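Local coordinates for glutaredoxin 1 (Francisella tularensis subsp. tularensis, PDB 3MSZ), which probably reduces protein disulfides as a member of the glutaredoxin family, binding glutathione in a groove of its thioredoxin-type fold, at the glutathione site. Residues are numbered along the deposited sequence; one frame, centred on the assembly and turned at random.

The glutathione site. Residues 16, 61-63, 74-77. With GSH (glutathione), chain B.
Glutathione (GSH) lies in the groove typical of glutaredoxins, between the start of helix 15-26, the cis-proline turn Thr61-Val62-Pro63 and the start of helix 75-80. The ring of Tyr16, within the Cys-Pro-Tyr-Cys redox motif, lies over the gamma-glutamyl-cysteinyl amide and CB2. Its CG stands anti to the carbonyl carbon (chi1 -78°), which directs the ring towards the ligand, one face turned to it; the amide nitrogen N2 of GSH sits 3.7 Å above that face, towards the rim, and CD1 of Tyr16 touches CB2 of the cysteinyl moiety at 3.6 Å. In this model the cysteinyl carbonyl is read most directly. The backbone N of Phe75 gives its O2 atom a nearly straight hydrogen bond of 3.1 Å (169° at H), and the first turn of helix 75-80 could add a favourable dipole. A water grips the same O2 at 2.7 Å and joins it to OG1 of Thr61 and the carbonyl O of Pro63, so the carbonyl is held from the helix and, through water, from the cis-proline turn. The peptide bond before Pro63 is cis, the family hallmark, and CD of Pro63 packs near O2. A chi1 of 68° points OG1 of Thr61 at this water. CB of Thr61 lies 3.8 Å from the cysteinyl sulfur SG2. At the glycyl end, OE1 of Glu77 accepts a 2.7 Å bond from Gly74 N, which approaches from above the carboxylate plane. The glycyl carboxylate oxygen O32 lies 3.0 Å from OE2 of Glu77, a clash of acceptors that a shared proton might relieve; the shorter OE1 approach and the tight Thr76 contacts are model error and show no selectivity. Gln51 and Asp69 are further glutathione-binding positions of this protein. The site probably holds glutathione so that its sulfur can join thiol-disulfide exchange with Cys14 and Cys17, which can form a disulfide.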
# COMPACT_ATOMS: atom_id res chain seq x y z
N TYR A 16 -1.59 -9.10 6.21
CA TYR A 16 -0.68 -8.64 5.16
C TYR A 16 -0.46 -7.14 5.23
O TYR A 16 0.60 -6.65 4.85
CB TYR A 16 -1.13 -9.07 3.77
CG TYR A 16 -0.80 -10.52 3.51
CD1 TYR A 16 -1.79 -11.47 3.47
CD2 TYR A 16 0.52 -10.92 3.31
CE1 TYR A 16 -1.50 -12.81 3.21
CE2 TYR A 16 0.83 -12.27 3.07
CZ TYR A 16 -0.19 -13.20 3.02
OH TYR A 16 0.07 -14.54 2.78
N THR A 61 -7.95 -5.64 -3.11
CA THR A 61 -7.52 -6.08 -1.79
C THR A 61 -6.69 -4.97 -1.13
O THR A 61 -6.28 -4.00 -1.79
CB THR A 61 -6.65 -7.36 -1.88
OG1 THR A 61 -5.40 -7.05 -2.52
CG2 THR A 61 -7.37 -8.43 -2.71
N VAL A 62 -6.45 -5.11 0.17
CA VAL A 62 -5.44 -4.31 0.84
C VAL A 62 -4.43 -5.29 1.40
O VAL A 62 -4.74 -6.45 1.56
CB VAL A 62 -6.02 -3.45 1.98
CG1 VAL A 62 -6.77 -2.25 1.39
CG2 VAL A 62 -6.96 -4.32 2.84
N PRO A 63 -3.20 -4.83 1.67
CA PRO A 63 -2.77 -3.43 1.54
C PRO A 63 -2.52 -3.00 0.08
O PRO A 63 -2.29 -3.84 -0.80
CB PRO A 63 -1.43 -3.43 2.31
CG PRO A 63 -0.89 -4.79 2.01
CD PRO A 63 -2.07 -5.72 2.04
N GLY A 74 0.58 -4.80 -3.62
CA GLY A 74 0.41 -5.36 -2.28
C GLY A 74 1.74 -5.80 -1.65
O GLY A 74 2.84 -5.38 -2.05
N PHE A 75 1.64 -6.71 -0.70
CA PHE A 75 2.84 -7.13 0.01
C PHE A 75 3.85 -7.94 -0.86
O PHE A 75 5.05 -7.74 -0.77
CB PHE A 75 2.44 -7.93 1.23
CG PHE A 75 3.58 -8.33 2.06
CD1 PHE A 75 3.94 -9.66 2.19
CD2 PHE A 75 4.33 -7.36 2.70
CE1 PHE A 75 5.02 -10.02 2.99
CE2 PHE A 75 5.43 -7.71 3.47
CZ PHE A 75 5.76 -9.05 3.61
N THR A 76 3.33 -8.85 -1.68
CA THR A 76 4.16 -9.56 -2.64
C THR A 76 4.97 -8.61 -3.48
O THR A 76 6.17 -8.81 -3.65
CB THR A 76 3.30 -10.44 -3.55
OG1 THR A 76 2.73 -11.48 -2.76
CG2 THR A 76 4.14 -11.05 -4.71
N GLU A 77 4.34 -7.56 -3.99
CA GLU A 77 5.07 -6.62 -4.82
C GLU A 77 6.10 -5.85 -4.02
O GLU A 77 7.18 -5.55 -4.52
CB GLU A 77 4.17 -5.66 -5.57
CG GLU A 77 3.38 -6.30 -6.70
CD GLU A 77 2.07 -6.95 -6.20
OE1 GLU A 77 1.75 -6.86 -4.98
OE2 GLU A 77 1.35 -7.53 -7.04
N1 GSH B . -1.89 -13.36 -5.93
CA1 GSH B . -1.89 -12.41 -4.83
C1 GSH B . -3.22 -11.73 -4.59
O11 GSH B . -3.81 -11.14 -5.53
O12 GSH B . -3.74 -11.74 -3.44
CB1 GSH B . -1.56 -13.08 -3.51
CG1 GSH B . -1.49 -11.85 -2.60
CD1 GSH B . -0.97 -12.14 -1.25
OE1 GSH B . 0.20 -12.93 -1.09
N2 GSH B . -1.71 -11.56 -0.32
CA2 GSH B . -2.19 -10.23 -0.62
C2 GSH B . -1.07 -9.26 -0.75
O2 GSH B . -1.25 -7.91 -0.35
CB2 GSH B . -3.09 -9.78 0.51
SG2 GSH B . -4.83 -10.08 0.13
N3 GSH B . 0.08 -9.77 -1.24
CA3 GSH B . 0.67 -9.20 -2.43
C3 GSH B . -0.33 -9.02 -3.58
O31 GSH B . -1.44 -9.59 -3.64
O32 GSH B . -0.07 -8.28 -4.53
O HOH W 1 -3.07 -6.32 -1.57